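NADH:ubiquinone oxidoreductase, Na translocating, F subunit (Porphyromonas gingivalis, PDB 2R6H) is the FAD- and NAD-binding region of a flavoprotein subunit, pairing an antiparallel beta domain that carries FAD with a Rossmann-like nucleotide-binding domain. Local coordinates at residues A[49-59]-A[125-134]; A[238-247]-A[266-277]. All coordinates share one frame; numbering follows the deposited sequence.

Overall arrangement
The two contacts lie in different domains, on opposite sides of the chain's centre, with nearest atoms about 18 Å apart; they share no strand or helix. Contact 1 sets strand 52-55 and the turn after it against the short helix 127-132 of the FAD-binding beta domain, whose N-terminal end meets the FAD phosphates. Contact 2 pairs helices 238-247 and 264-277 on one side of the parallel sheet of the NAD-binding domain. Both are partly buried. The first is polar and aromatic, three tyrosine hydroxyls reaching helix oxygens. The second relies on apolar and selenium contacts toward the sheet, with a histidine and one water at its partly exposed side.

Contact 1 of 2, residues A[49-59]-A[125-134]; sequences IPKYNIRYADY and PGISSSYIFS. With FAD (flavin-adenine dinucleotide), chain H.
Strand 52-55 passes helix 127-132 with axes 9.2 Å apart and N-to-C directions at 68°, and the CA atoms of Tyr59 and Ser134 come within 5.8 Å. Three tyrosine hydroxyls donate to the helix. Tyr52 CG stands between backbone N and carbonyl carbon (chi1 82°), turning the ring to the helix; its OH bonds Ile127 O, and Tyr131 CB lies over one face of the Tyr52 ring. Tyr56 OH reaches Ser130 OG at 2.7 Å, in the plane of the tyrosine ring; Ser130 OG in turn donates a hydrogen bond to Gly126 O, which Ser130 N meets from the opposite face. Tyr59 OH takes a lone pair of Ser130 O at 2.6 Å, in the carbonyl plane. Phe133 CB covers one face of the Tyr59 ring, and the two rings form an edge-to-face pair, the Phe133 edge toward Tyr59, planes at 64°. Pro50 CD sits over the centre of the Tyr131 ring, 3.7 Å from its centroid. At the same helix's N-terminal end, Ile127 N bonds FAD O2A at 3.1 Å, and Ser129 gives N and OG to FAD O2P. Strand 78-81 pairs with strand 52-55, Ile49 and Ile127 meet strand 85-90 at Thr85, and Ile132 reaches Phe27 of strand 24-30.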
# COMPACT_ATOMS: atom_id res chain seq x y z
N ILE A 49 -11.75 13.85 -7.25
CA ILE A 49 -12.76 12.96 -7.77
C ILE A 49 -14.00 13.80 -8.11
O ILE A 49 -14.56 14.47 -7.23
CB ILE A 49 -13.13 11.91 -6.73
CG1 ILE A 49 -12.13 10.76 -6.74
CG2 ILE A 49 -14.46 11.34 -7.05
CD1 ILE A 49 -10.89 11.05 -5.97
N PRO A 50 -14.44 13.76 -9.38
CA PRO A 50 -15.54 14.60 -9.85
C PRO A 50 -16.89 13.92 -9.63
O PRO A 50 -16.93 12.79 -9.13
CB PRO A 50 -15.26 14.67 -11.33
CG PRO A 50 -14.88 13.25 -11.63
CD PRO A 50 -14.07 12.78 -10.41
N LYS A 51 -17.97 14.60 -10.01
CA LYS A 51 -19.27 13.94 -10.06
C LYS A 51 -19.17 12.86 -11.13
O LYS A 51 -18.51 13.06 -12.15
CB LYS A 51 -20.38 14.95 -10.39
CG LYS A 51 -20.59 16.02 -9.33
CD LYS A 51 -21.81 16.93 -9.61
CE LYS A 51 -23.14 16.20 -9.40
NZ LYS A 51 -24.34 17.09 -9.35
N TYR A 52 -19.80 11.72 -10.90
CA TYR A 52 -19.68 10.63 -11.84
C TYR A 52 -20.56 9.42 -11.52
O TYR A 52 -21.21 9.35 -10.48
CB TYR A 52 -18.23 10.16 -11.91
CG TYR A 52 -17.88 9.23 -10.78
CD1 TYR A 52 -17.29 9.71 -9.62
CD2 TYR A 52 -18.17 7.88 -10.85
CE1 TYR A 52 -16.99 8.87 -8.58
CE2 TYR A 52 -17.88 7.03 -9.81
CZ TYR A 52 -17.28 7.52 -8.68
OH TYR A 52 -16.98 6.68 -7.63
N ASN A 53 -20.53 8.46 -12.42
CA ASN A 53 -21.37 7.29 -12.36
C ASN A 53 -20.57 6.14 -12.91
O ASN A 53 -20.03 6.27 -14.00
CB ASN A 53 -22.56 7.54 -13.28
CG ASN A 53 -23.75 6.69 -12.94
OD1 ASN A 53 -23.62 5.50 -12.63
ND2 ASN A 53 -24.93 7.28 -13.01
N ILE A 54 -20.47 5.01 -12.21
CA ILE A 54 -19.85 3.85 -12.86
C ILE A 54 -20.19 2.42 -12.45
O ILE A 54 -20.22 2.08 -11.27
CB ILE A 54 -18.32 3.92 -12.94
CG1 ILE A 54 -17.90 3.18 -14.22
CG2 ILE A 54 -17.70 3.34 -11.68
CD1 ILE A 54 -16.51 2.63 -14.20
N ARG A 55 -20.41 1.58 -13.45
CA ARG A 55 -20.61 0.14 -13.25
C ARG A 55 -19.27 -0.60 -13.14
O ARG A 55 -18.38 -0.42 -13.97
CB ARG A 55 -21.43 -0.43 -14.41
CG ARG A 55 -22.79 0.21 -14.61
CD ARG A 55 -23.60 -0.48 -15.69
NE ARG A 55 -23.67 0.29 -16.93
CZ ARG A 55 -24.05 -0.20 -18.10
NH1 ARG A 55 -24.38 -1.49 -18.21
NH2 ARG A 55 -24.10 0.57 -19.18
N TYR A 56 -19.14 -1.46 -12.13
CA TYR A 56 -17.94 -2.27 -11.94
C TYR A 56 -17.69 -3.25 -13.11
O TYR A 56 -16.61 -3.80 -13.24
CB TYR A 56 -18.04 -3.05 -10.63
CG TYR A 56 -17.54 -2.31 -9.41
CD1 TYR A 56 -16.91 -2.98 -8.38
CD2 TYR A 56 -17.70 -0.93 -9.30
CE1 TYR A 56 -16.46 -2.30 -7.26
CE2 TYR A 56 -17.25 -0.24 -8.19
CZ TYR A 56 -16.63 -0.93 -7.17
OH TYR A 56 -16.18 -0.27 -6.06
N ALA A 57 -18.70 -3.48 -13.93
CA ALA A 57 -18.55 -4.41 -15.04
C ALA A 57 -17.67 -3.80 -16.12
O ALA A 57 -17.34 -4.45 -17.11
CB ALA A 57 -19.91 -4.78 -15.60
N ASP A 58 -17.28 -2.55 -15.90
CA ASP A 58 -16.50 -1.80 -16.87
C ASP A 58 -15.03 -1.87 -16.56
O ASP A 58 -14.21 -1.28 -17.26
CB ASP A 58 -16.93 -0.34 -16.85
CG ASP A 58 -18.29 -0.12 -17.51
OD1 ASP A 58 -19.06 0.76 -17.01
OD2 ASP A 58 -18.56 -0.82 -18.53
N TYR A 59 -14.67 -2.57 -15.49
CA TYR A 59 -13.31 -2.53 -15.00
C TYR A 59 -12.40 -3.47 -15.79
O TYR A 59 -12.86 -4.48 -16.31
CB TYR A 59 -13.27 -2.90 -13.53
CG TYR A 59 -13.74 -1.83 -12.58
CD1 TYR A 59 -13.71 -0.49 -12.94
CD2 TYR A 59 -14.18 -2.16 -11.30
CE1 TYR A 59 -14.12 0.50 -12.04
CE2 TYR A 59 -14.59 -1.19 -10.41
CZ TYR A 59 -14.56 0.14 -10.77
OH TYR A 59 -14.98 1.10 -9.87
N PRO A 125 -20.15 1.60 -2.45
CA PRO A 125 -18.70 1.38 -2.48
C PRO A 125 -17.98 2.72 -2.35
O PRO A 125 -18.65 3.76 -2.31
CB PRO A 125 -18.45 0.78 -3.87
CG PRO A 125 -19.78 0.29 -4.32
CD PRO A 125 -20.79 1.20 -3.71
N GLY A 126 -16.66 2.68 -2.28
CA GLY A 126 -15.85 3.87 -2.11
C GLY A 126 -15.87 4.80 -3.30
O GLY A 126 -15.42 4.42 -4.38
N ILE A 127 -16.38 6.02 -3.12
CA ILE A 127 -16.60 6.91 -4.25
C ILE A 127 -15.29 7.29 -4.93
O ILE A 127 -15.27 7.62 -6.11
CB ILE A 127 -17.42 8.19 -3.89
CG1 ILE A 127 -16.54 9.23 -3.22
CG2 ILE A 127 -18.63 7.88 -3.02
CD1 ILE A 127 -16.02 10.23 -4.19
N SER A 128 -14.19 7.25 -4.20
CA SER A 128 -12.91 7.60 -4.80
C SER A 128 -12.23 6.41 -5.45
O SER A 128 -11.96 6.40 -6.65
CB SER A 128 -12.00 8.22 -3.75
OG SER A 128 -10.69 8.36 -4.27
N SER A 129 -11.93 5.40 -4.65
CA SER A 129 -11.31 4.21 -5.21
C SER A 129 -12.07 3.72 -6.45
O SER A 129 -11.46 3.33 -7.44
CB SER A 129 -11.19 3.12 -4.15
OG SER A 129 -12.47 2.67 -3.77
N SER A 130 -13.41 3.78 -6.41
CA SER A 130 -14.23 3.29 -7.51
C SER A 130 -14.01 4.09 -8.78
O SER A 130 -14.10 3.53 -9.87
CB SER A 130 -15.72 3.29 -7.17
OG SER A 130 -16.01 2.43 -6.08
N TYR A 131 -13.72 5.38 -8.66
CA TYR A 131 -13.50 6.22 -9.83
C TYR A 131 -12.13 5.92 -10.39
O TYR A 131 -11.98 5.70 -11.59
CB TYR A 131 -13.63 7.73 -9.53
CG TYR A 131 -13.27 8.64 -10.69
CD1 TYR A 131 -14.10 8.77 -11.80
CD2 TYR A 131 -12.09 9.38 -10.67
CE1 TYR A 131 -13.77 9.61 -12.86
CE2 TYR A 131 -11.75 10.23 -11.73
CZ TYR A 131 -12.59 10.34 -12.82
OH TYR A 131 -12.24 11.17 -13.86
N ILE A 132 -11.12 5.90 -9.52
CA ILE A 132 -9.77 5.61 -9.97
C ILE A 132 -9.73 4.28 -10.73
O ILE A 132 -9.14 4.19 -11.80
CB ILE A 132 -8.78 5.58 -8.81
CG1 ILE A 132 -8.60 7.00 -8.26
CG2 ILE A 132 -7.46 5.01 -9.28
CD1 ILE A 132 -8.08 7.06 -6.85
N PHE A 133 -10.38 3.27 -10.18
CA PHE A 133 -10.41 1.97 -10.83
C PHE A 133 -11.00 2.00 -12.23
O PHE A 133 -10.78 1.08 -13.02
CB PHE A 133 -11.15 0.95 -9.98
CG PHE A 133 -10.24 0.06 -9.21
CD1 PHE A 133 -9.41 0.57 -8.22
CD2 PHE A 133 -10.19 -1.29 -9.47
CE1 PHE A 133 -8.57 -0.24 -7.52
CE2 PHE A 133 -9.34 -2.11 -8.77
CZ PHE A 133 -8.53 -1.58 -7.79
N SER A 134 -11.77 3.03 -12.55
CA SER A 134 -12.36 3.08 -13.87
C SER A 134 -11.42 3.74 -14.86
O SER A 134 -11.68 3.75 -16.05
CB SER A 134 -13.67 3.84 -13.82
OG SER A 134 -13.37 5.21 -13.66
PA FAD H . -15.22 5.95 0.69
O1A FAD H . -14.45 6.95 1.55
O2A FAD H . -16.42 6.55 -0.05
O5B FAD H . -15.70 4.68 1.58
C5B FAD H . -14.75 3.81 2.17
C4B FAD H . -15.40 2.48 2.54
O4B FAD H . -16.46 2.70 3.45
C3B FAD H . -16.00 1.78 1.32
O3B FAD H . -15.57 0.45 1.32
C2B FAD H . -17.50 1.83 1.52
O2B FAD H . -18.09 0.62 1.10
C1B FAD H . -17.62 2.01 3.03
N9A FAD H . -18.88 2.68 3.47
C8A FAD H . -19.43 3.86 3.00
N7A FAD H . -20.57 4.11 3.70
C5A FAD H . -20.76 3.12 4.61
C6A FAD H . -21.75 2.87 5.56
N6A FAD H . -22.82 3.66 5.65
N1A FAD H . -21.67 1.74 6.37
C2A FAD H . -20.61 0.85 6.23
N3A FAD H . -19.63 1.10 5.28
C4A FAD H . -19.70 2.21 4.48
N1 FAD H . -5.53 4.33 0.24
C2 FAD H . -4.89 3.62 -0.74
O2 FAD H . -5.51 2.73 -1.31
N3 FAD H . -3.57 3.90 -1.05
C4 FAD H . -2.87 4.91 -0.39
O4 FAD H . -1.69 5.20 -0.63
C4X FAD H . -3.54 5.63 0.59
N5 FAD H . -2.86 6.63 1.25
C5X FAD H . -3.52 7.34 2.23
C6 FAD H . -2.82 8.34 2.90
C7 FAD H . -3.45 9.09 3.89
C7M FAD H . -2.66 10.17 4.58
C8 FAD H . -4.78 8.81 4.21
C8M FAD H . -5.47 9.59 5.28
C9 FAD H . -5.47 7.81 3.54
C9A FAD H . -4.85 7.06 2.55
N10 FAD H . -5.52 6.05 1.88
C10 FAD H . -4.87 5.34 0.91
C1' FAD H . -7.00 5.84 2.02
C2' FAD H . -7.70 6.61 0.92
O2' FAD H . -7.43 7.98 1.08
C3' FAD H . -9.21 6.40 0.93
O3' FAD H . -9.72 6.45 2.25
C4' FAD H . -9.55 5.08 0.26
O4' FAD H . -9.25 5.24 -1.10
C5' FAD H . -11.03 4.76 0.39
O5' FAD H . -11.76 5.93 0.12
P FAD H . -12.93 5.91 -0.98
O1P FAD H . -13.32 7.31 -1.36
O2P FAD H . -12.51 5.08 -2.16
O3P FAD H . -14.15 5.18 -0.25

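Contact 2 of 2, residues A[238-247]-A[266-277]; sequences IHQVIYDNYL and MANAVKGMLENL
Two neighbouring helices on one side of the parallel sheet in the Rossmann-like NAD-binding domain meet here, and segment 266-277 belongs to the helix that follows a glycine-rich turn after strand 256-261. The axes of 238-247 and 266-277 approach to 9.4 Å with directions 32° apart, and the CA atoms of His239 and Val270 come within 5.3 Å. His239 lies against the second helix where the backbones are close. Its CG stands between the backbone N and the carbonyl carbon (chi1 69°), which lays the imidazole across Ala269, whose CB makes a CH-pi contact over one ring face toward the rim, 3.8 Å from the centroid. His239 CB touches both Val270 CG2 and the selenomethionine methyl Met273 CE. The Met273 chain leaves with CG anti to the backbone N (chi1 -170°), then bends at its next two torsions. This puts SE 3.6 Å from Tyr243 CB and obliquely beside the Tyr243 ring, a Met-aromatic contact. Farther along, Leu277 forks between two partners: CD1 approaches Tyr243 CE1, while CD2 lies 3.7 Å from Leu247 CD1. At the other end, Ile238 CG2 touches Met266 CG at 4.1 Å. Beneath the pair, Ile238 and Leu247 also reach strand 158-164, and Val270 and Leu274 reach strand 256-261. A water in the plane of the imidazole adds a polar link, 3.0 Å from His239 ND1; the water also donates a weak bond to Met266 O. Direct contact between the helices is thus by apolar, CH-pi and Met-aromatic packing, with the selenomethionine Met273 side chain in the middle, while the water gives His239 ND1 a polar partner at the edge of the interface.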
# COMPACT_ATOMS: atom_id res chain seq x y z
N ILE A 238 1.00 -11.00 10.58
CA ILE A 238 2.29 -10.35 10.43
C ILE A 238 3.02 -10.17 11.76
O ILE A 238 4.20 -10.48 11.86
CB ILE A 238 2.19 -9.02 9.64
CG1 ILE A 238 3.18 -9.01 8.48
CG2 ILE A 238 2.45 -7.84 10.53
CD1 ILE A 238 4.55 -9.47 8.86
N HIS A 239 2.32 -9.68 12.77
CA HIS A 239 2.94 -9.45 14.08
C HIS A 239 3.40 -10.78 14.72
O HIS A 239 4.45 -10.85 15.36
CB HIS A 239 1.96 -8.72 15.01
CG HIS A 239 0.80 -9.56 15.44
ND1 HIS A 239 -0.30 -9.75 14.64
CD2 HIS A 239 0.58 -10.28 16.57
CE1 HIS A 239 -1.16 -10.56 15.26
NE2 HIS A 239 -0.64 -10.89 16.43
N GLN A 240 2.61 -11.82 14.53
CA GLN A 240 2.96 -13.14 15.02
C GLN A 240 4.23 -13.60 14.31
O GLN A 240 5.18 -14.02 14.96
CB GLN A 240 1.80 -14.11 14.81
CG GLN A 240 1.90 -15.41 15.62
CD GLN A 240 1.93 -15.17 17.12
OE1 GLN A 240 0.89 -14.93 17.74
NE2 GLN A 240 3.13 -15.24 17.71
N VAL A 241 4.24 -13.52 12.99
CA VAL A 241 5.40 -13.90 12.20
C VAL A 241 6.64 -13.12 12.63
O VAL A 241 7.71 -13.69 12.84
CB VAL A 241 5.17 -13.67 10.69
CG1 VAL A 241 6.43 -13.99 9.91
CG2 VAL A 241 4.00 -14.51 10.21
N ILE A 242 6.48 -11.80 12.77
CA ILE A 242 7.60 -10.93 13.10
C ILE A 242 8.16 -11.25 14.48
O ILE A 242 9.38 -11.29 14.67
CB ILE A 242 7.19 -9.45 13.06
CG1 ILE A 242 7.16 -8.94 11.61
CG2 ILE A 242 8.14 -8.60 13.90
CD1 ILE A 242 6.34 -7.69 11.42
N TYR A 243 7.27 -11.47 15.44
CA TYR A 243 7.68 -11.75 16.82
C TYR A 243 8.28 -13.14 16.94
O TYR A 243 9.32 -13.32 17.57
CB TYR A 243 6.49 -11.61 17.77
CG TYR A 243 6.76 -12.09 19.17
CD1 TYR A 243 7.58 -11.36 20.03
CD2 TYR A 243 6.21 -13.27 19.65
CE1 TYR A 243 7.84 -11.80 21.31
CE2 TYR A 243 6.45 -13.71 20.93
CZ TYR A 243 7.27 -12.97 21.76
OH TYR A 243 7.52 -13.41 23.04
N ASP A 244 7.62 -14.13 16.33
CA ASP A 244 8.04 -15.52 16.46
C ASP A 244 9.48 -15.71 16.02
O ASP A 244 10.25 -16.42 16.67
CB ASP A 244 7.11 -16.43 15.65
CG ASP A 244 5.92 -16.91 16.45
OD1 ASP A 244 5.77 -16.48 17.61
OD2 ASP A 244 5.14 -17.72 15.91
N ASN A 245 9.85 -15.07 14.91
CA ASN A 245 11.09 -15.39 14.21
C ASN A 245 12.22 -14.45 14.58
O ASN A 245 13.33 -14.88 14.88
CB ASN A 245 10.86 -15.38 12.70
CG ASN A 245 9.86 -16.42 12.24
OD1 ASN A 245 10.19 -17.60 12.11
ND2 ASN A 245 8.63 -15.99 12.01
N TYR A 246 11.93 -13.15 14.56
CA TYR A 246 12.98 -12.13 14.65
C TYR A 246 13.04 -11.53 16.05
O TYR A 246 14.08 -11.58 16.71
CB TYR A 246 12.74 -11.03 13.61
CG TYR A 246 13.89 -10.06 13.48
CD1 TYR A 246 15.17 -10.51 13.20
CD2 TYR A 246 13.69 -8.70 13.62
CE1 TYR A 246 16.23 -9.63 13.08
CE2 TYR A 246 14.74 -7.80 13.49
CZ TYR A 246 16.00 -8.27 13.22
OH TYR A 246 17.05 -7.39 13.10
N LEU A 247 11.93 -10.95 16.49
CA LEU A 247 11.92 -10.13 17.69
C LEU A 247 12.19 -10.96 18.94
O LEU A 247 13.11 -10.67 19.71
CB LEU A 247 10.59 -9.39 17.83
CG LEU A 247 10.37 -8.20 16.90
CD1 LEU A 247 9.33 -7.25 17.48
CD2 LEU A 247 11.68 -7.47 16.65
N MSE A 266 -4.45 -5.09 11.53
CA MSE A 266 -3.02 -5.40 11.47
C MSE A 266 -2.19 -4.46 12.36
O MSE A 266 -1.35 -4.91 13.14
CB MSE A 266 -2.53 -5.37 10.02
CG MSE A 266 -1.12 -5.88 9.83
SE MSE A 266 -0.12 -4.81 8.56
CE MSE A 266 -0.39 -3.08 9.40
N ALA A 267 -2.44 -3.16 12.25
CA ALA A 267 -1.79 -2.18 13.10
C ALA A 267 -2.09 -2.40 14.60
O ALA A 267 -1.17 -2.48 15.41
CB ALA A 267 -2.19 -0.77 12.68
N ASN A 268 -3.36 -2.50 14.97
CA ASN A 268 -3.66 -2.67 16.38
C ASN A 268 -3.01 -3.92 16.98
O ASN A 268 -2.40 -3.85 18.05
CB ASN A 268 -5.16 -2.61 16.64
CG ASN A 268 -5.72 -1.22 16.40
OD1 ASN A 268 -5.01 -0.21 16.57
ND2 ASN A 268 -6.98 -1.15 15.98
N ALA A 269 -3.09 -5.04 16.28
CA ALA A 269 -2.44 -6.27 16.75
C ALA A 269 -0.93 -6.13 16.90
O ALA A 269 -0.36 -6.73 17.81
CB ALA A 269 -2.77 -7.43 15.85
N VAL A 270 -0.29 -5.34 16.03
CA VAL A 270 1.13 -5.00 16.21
C VAL A 270 1.36 -4.12 17.46
O VAL A 270 2.29 -4.36 18.25
CB VAL A 270 1.69 -4.27 15.00
CG1 VAL A 270 2.97 -3.54 15.37
CG2 VAL A 270 1.94 -5.24 13.88
N LYS A 271 0.50 -3.12 17.64
CA LYS A 271 0.59 -2.23 18.78
C LYS A 271 0.53 -3.04 20.07
O LYS A 271 1.41 -2.95 20.92
CB LYS A 271 -0.52 -1.18 18.75
CG LYS A 271 -0.38 -0.09 17.68
CD LYS A 271 -1.01 1.21 18.16
CE LYS A 271 -1.11 2.30 17.08
NZ LYS A 271 -2.25 2.08 16.14
N GLY A 272 -0.52 -3.84 20.21
CA GLY A 272 -0.67 -4.69 21.38
C GLY A 272 0.52 -5.60 21.60
O GLY A 272 0.89 -5.86 22.73
N MSE A 273 1.11 -6.09 20.52
CA MSE A 273 2.26 -6.98 20.63
C MSE A 273 3.46 -6.22 21.17
O MSE A 273 4.02 -6.59 22.20
CB MSE A 273 2.56 -7.60 19.27
CG MSE A 273 3.58 -8.73 19.27
SE MSE A 273 5.30 -8.28 18.45
CE MSE A 273 4.75 -7.26 16.86
N LEU A 274 3.84 -5.14 20.49
CA LEU A 274 4.91 -4.26 20.97
C LEU A 274 4.75 -3.87 22.45
O LEU A 274 5.72 -3.87 23.20
CB LEU A 274 4.95 -3.00 20.12
CG LEU A 274 5.31 -3.20 18.66
CD1 LEU A 274 5.19 -1.88 17.94
CD2 LEU A 274 6.70 -3.79 18.52
N GLU A 275 3.53 -3.50 22.84
CA GLU A 275 3.22 -3.07 24.19
C GLU A 275 3.65 -4.07 25.27
O GLU A 275 4.32 -3.71 26.25
CB GLU A 275 1.72 -2.81 24.30
CG GLU A 275 1.23 -2.49 25.70
CD GLU A 275 1.64 -1.10 26.18
OE1 GLU A 275 1.74 -0.19 25.32
OE2 GLU A 275 1.86 -0.92 27.40
N ASN A 276 3.23 -5.32 25.08
CA ASN A 276 3.62 -6.43 25.95
C ASN A 276 5.12 -6.60 25.90
O ASN A 276 5.76 -6.85 26.92
CB ASN A 276 2.94 -7.73 25.52
CG ASN A 276 3.40 -8.95 26.32
OD1 ASN A 276 3.45 -10.06 25.80
ND2 ASN A 276 3.74 -8.74 27.59
N LEU A 277 5.69 -6.47 24.70
CA LEU A 277 7.11 -6.64 24.49
C LEU A 277 7.95 -5.54 25.17
O LEU A 277 9.18 -5.62 25.23
CB LEU A 277 7.40 -6.72 22.99
CG LEU A 277 8.76 -7.31 22.61
CD1 LEU A 277 9.00 -8.55 23.41
CD2 LEU A 277 8.80 -7.62 21.15
O HOH W 1 -1.40 -8.28 12.23